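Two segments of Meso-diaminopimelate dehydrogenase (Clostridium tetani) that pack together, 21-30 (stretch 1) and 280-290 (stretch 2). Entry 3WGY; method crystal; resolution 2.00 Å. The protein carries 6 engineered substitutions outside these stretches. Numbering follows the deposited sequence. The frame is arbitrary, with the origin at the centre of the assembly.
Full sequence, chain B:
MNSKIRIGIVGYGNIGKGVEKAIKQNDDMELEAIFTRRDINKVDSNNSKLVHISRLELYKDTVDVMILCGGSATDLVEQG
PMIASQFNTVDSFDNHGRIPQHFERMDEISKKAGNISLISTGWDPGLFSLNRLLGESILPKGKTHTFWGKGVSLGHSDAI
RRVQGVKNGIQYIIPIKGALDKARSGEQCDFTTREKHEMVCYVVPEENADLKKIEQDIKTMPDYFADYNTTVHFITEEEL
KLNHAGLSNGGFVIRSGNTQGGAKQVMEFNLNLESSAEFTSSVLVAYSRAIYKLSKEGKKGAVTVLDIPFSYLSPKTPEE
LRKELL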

# COMPACT_ATOMS: atom_id res chain seq x y z
N LYS B 21 8.79 18.51 13.89
CA LYS B 21 7.45 18.33 14.43
C LYS B 21 7.07 16.87 14.54
O LYS B 21 6.62 16.41 15.59
CB LYS B 21 6.42 19.06 13.55
CG LYS B 21 5.97 20.37 14.13
CD LYS B 21 5.24 21.24 13.13
CE LYS B 21 5.54 22.71 13.43
NZ LYS B 21 4.68 23.67 12.69
N ALA B 22 7.25 16.12 13.46
CA ALA B 22 6.90 14.72 13.45
C ALA B 22 7.66 13.91 14.51
O ALA B 22 7.11 12.98 15.09
CB ALA B 22 7.16 14.13 12.07
N ILE B 23 8.91 14.27 14.76
CA ILE B 23 9.70 13.56 15.75
C ILE B 23 9.03 13.64 17.12
O ILE B 23 9.25 12.78 17.96
CB ILE B 23 11.14 14.10 15.81
CG1 ILE B 23 11.89 13.73 14.53
CG2 ILE B 23 11.87 13.51 17.00
CD1 ILE B 23 13.29 14.28 14.46
N LYS B 24 8.21 14.67 17.33
CA LYS B 24 7.51 14.83 18.60
C LYS B 24 6.39 13.80 18.74
O LYS B 24 5.95 13.50 19.86
CB LYS B 24 6.92 16.24 18.72
CG LYS B 24 7.96 17.37 18.74
CD LYS B 24 7.27 18.73 18.78
CE LYS B 24 8.28 19.86 18.82
NZ LYS B 24 9.09 19.85 20.07
N GLN B 25 5.92 13.28 17.61
CA GLN B 25 4.86 12.28 17.59
C GLN B 25 5.44 10.87 17.71
O GLN B 25 4.71 9.88 17.65
CB GLN B 25 4.04 12.35 16.29
CG GLN B 25 3.38 13.69 16.01
CD GLN B 25 2.41 13.63 14.83
OE1 GLN B 25 2.73 13.09 13.77
NE2 GLN B 25 1.23 14.21 15.02
N ASN B 26 6.76 10.78 17.89
CA ASN B 26 7.43 9.48 17.99
C ASN B 26 8.24 9.31 19.27
O ASN B 26 9.43 9.65 19.33
CB ASN B 26 8.32 9.28 16.77
CG ASN B 26 7.52 9.21 15.48
OD1 ASN B 26 7.18 8.13 15.00
ND2 ASN B 26 7.19 10.37 14.92
N ASP B 27 7.59 8.76 20.29
CA ASP B 27 8.21 8.54 21.59
C ASP B 27 9.55 7.81 21.60
O ASP B 27 10.32 7.94 22.55
CB ASP B 27 7.23 7.80 22.51
CG ASP B 27 6.04 8.66 22.90
OD1 ASP B 27 6.26 9.71 23.54
OD2 ASP B 27 4.89 8.29 22.57
N ASP B 28 9.85 7.03 20.56
CA ASP B 28 11.13 6.31 20.53
C ASP B 28 12.26 7.09 19.86
O ASP B 28 13.36 6.58 19.68
CB ASP B 28 10.94 4.96 19.86
CG ASP B 28 10.65 5.07 18.38
OD1 ASP B 28 9.98 6.04 17.97
OD2 ASP B 28 11.06 4.16 17.63
N MET B 29 11.98 8.34 19.49
CA MET B 29 12.99 9.17 18.84
C MET B 29 13.30 10.44 19.61
O MET B 29 12.49 10.93 20.40
CB MET B 29 12.54 9.57 17.44
CG MET B 29 12.50 8.43 16.46
SD MET B 29 11.86 9.02 14.89
CE MET B 29 11.53 7.46 14.07
N GLU B 30 14.49 10.98 19.34
CA GLU B 30 14.93 12.20 19.99
C GLU B 30 15.69 13.03 18.96
O GLU B 30 16.51 12.50 18.22
CB GLU B 30 15.84 11.85 21.16
CG GLU B 30 15.79 12.82 22.31
CD GLU B 30 16.32 12.20 23.58
OE1 GLU B 30 17.53 11.90 23.64
OE2 GLU B 30 15.51 11.99 24.51
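Stretch 2 (280-290) TSSVLVAYSRA

Stretch 2 is helical from end to end, part of a longer helix that runs past both T280 and A290. It lies along a piece of chain that is far less regular: stretch 1 leaves a helix at its start, passes through two type I turns, I23 to N26 and N26 to M29, and enters a strand at M29. The two run in the same general sense, since the nearest CA atoms pair A22 with S282 at 5.6 Å, I23 with V285 at 6.7 Å and M29 with R289 at 8.3 Å. The backbones are closest at the small residues and farther apart where a long arginine fills the space.

T280 is out of reach, and S281 adds little beyond its backbone: its O lies 4.3 Å from A22 CB. The CA-to-CB bond of S282 points sideways, and its OG lies 4.2 Å from A22 CB. One water links this end as well, giving a hydrogen bond to Q25 OE1 at 2.9 Å and sharing a weak one with S282 OG at 3.4 Å. V283 and L284 are out of reach of stretch 1.

V285 is the apolar centre of the contact. Its CA-to-CB bond points toward stretch 1, and its two methyls meet different neighbours. CG2 packs on A22 CB at 3.6 Å and on I23 CG1 at 4.1 Å, while CG1 lies 3.4 Å from M29 SD and 3.7 Å from N26 ND2. M29 also brings its CE to 3.3 Å from V285 O, so the end of M29 touches both the side chain and the carbonyl oxygen of V285.

A286 and Y287 point away, and S288, though directed toward stretch 1, makes no contact there; its OG bonds instead to L284 O at 3.3 Å, one turn back.

One turn after V285 comes R289, the polar anchor. With chi1 and chi2 both t, the side chain extends before bending at chi3 (m). D28 receives it in a two-pronged salt bridge, R289 NE to D28 OD2 and R289 NH2 to D28 OD1, each 2.9 Å and nearly straight. NH2 also donates to N26 OD1 at 2.8 Å. These acceptors lie at the guanidinium edge, whereas M29 CE covers one face, 3.5 Å from R289 NH2. N26 is itself held by its ND2, which donates to A22 O at 2.6 Å. A290 lies beyond the contact.

The rule to read here is an i, i+4 pair on one helix face: a valine for the apolar patch, then an arginine whose partners are supplied by consecutive turns.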

# COMPACT_ATOMS: atom_id res chain seq x y z
N THR B 280 5.32 14.54 3.90
CA THR B 280 6.62 14.08 3.43
C THR B 280 7.52 13.90 4.65
O THR B 280 8.27 12.92 4.75
CB THR B 280 7.27 15.11 2.49
OG1 THR B 280 6.43 15.30 1.35
CG2 THR B 280 8.64 14.62 2.05
N SER B 281 7.45 14.85 5.57
CA SER B 281 8.24 14.80 6.79
C SER B 281 7.91 13.58 7.65
O SER B 281 8.81 12.96 8.22
CB SER B 281 8.02 16.07 7.61
OG SER B 281 8.55 17.20 6.94
N SER B 282 6.63 13.25 7.76
CA SER B 282 6.22 12.09 8.55
C SER B 282 6.78 10.83 7.92
O SER B 282 7.21 9.91 8.62
CB SER B 282 4.70 11.98 8.62
OG SER B 282 4.16 13.02 9.41
N VAL B 283 6.75 10.79 6.60
CA VAL B 283 7.26 9.64 5.89
C VAL B 283 8.76 9.54 6.16
O VAL B 283 9.28 8.47 6.46
CB VAL B 283 7.01 9.76 4.36
CG1 VAL B 283 7.71 8.62 3.63
CG2 VAL B 283 5.50 9.75 4.07
N LEU B 284 9.44 10.68 6.06
CA LEU B 284 10.88 10.70 6.30
C LEU B 284 11.20 10.15 7.69
O LEU B 284 12.10 9.32 7.85
CB LEU B 284 11.44 12.13 6.16
CG LEU B 284 11.56 12.66 4.72
CD1 LEU B 284 11.99 14.13 4.73
CD2 LEU B 284 12.56 11.81 3.96
N VAL B 285 10.46 10.61 8.69
CA VAL B 285 10.68 10.15 10.06
C VAL B 285 10.45 8.65 10.21
O VAL B 285 11.28 7.96 10.81
CB VAL B 285 9.77 10.89 11.05
CG1 VAL B 285 9.93 10.30 12.45
CG2 VAL B 285 10.15 12.37 11.06
N ALA B 286 9.34 8.14 9.68
CA ALA B 286 9.05 6.71 9.80
C ALA B 286 10.17 5.87 9.19
O ALA B 286 10.60 4.86 9.77
CB ALA B 286 7.74 6.38 9.12
N TYR B 287 10.65 6.29 8.02
CA TYR B 287 11.73 5.58 7.36
C TYR B 287 13.05 5.70 8.12
O TYR B 287 13.95 4.88 7.93
CB TYR B 287 11.87 6.05 5.91
CG TYR B 287 11.00 5.23 4.98
CD1 TYR B 287 11.43 3.99 4.51
CD2 TYR B 287 9.70 5.64 4.67
CE1 TYR B 287 10.59 3.17 3.76
CE2 TYR B 287 8.85 4.82 3.92
CZ TYR B 287 9.30 3.58 3.47
OH TYR B 287 8.45 2.74 2.79
N SER B 288 13.16 6.70 8.99
CA SER B 288 14.36 6.86 9.79
C SER B 288 14.43 5.70 10.77
O SER B 288 15.50 5.18 11.07
CB SER B 288 14.34 8.17 10.58
OG SER B 288 14.75 9.23 9.74
N ARG B 289 13.26 5.29 11.27
CA ARG B 289 13.20 4.17 12.20
C ARG B 289 13.70 2.92 11.50
O ARG B 289 14.42 2.12 12.09
CB ARG B 289 11.76 3.95 12.69
CG ARG B 289 11.64 2.77 13.66
CD ARG B 289 10.25 2.62 14.25
NE ARG B 289 9.82 3.78 15.02
CZ ARG B 289 9.04 4.75 14.56
NH1 ARG B 289 8.57 4.70 13.32
NH2 ARG B 289 8.72 5.76 15.35
N ALA B 290 13.31 2.75 10.24
CA ALA B 290 13.71 1.59 9.45
C ALA B 290 15.21 1.57 9.16
O ALA B 290 15.84 0.51 9.22
CB ALA B 290 12.94 1.54 8.15
O HOH W 1 3.88 15.16 12.06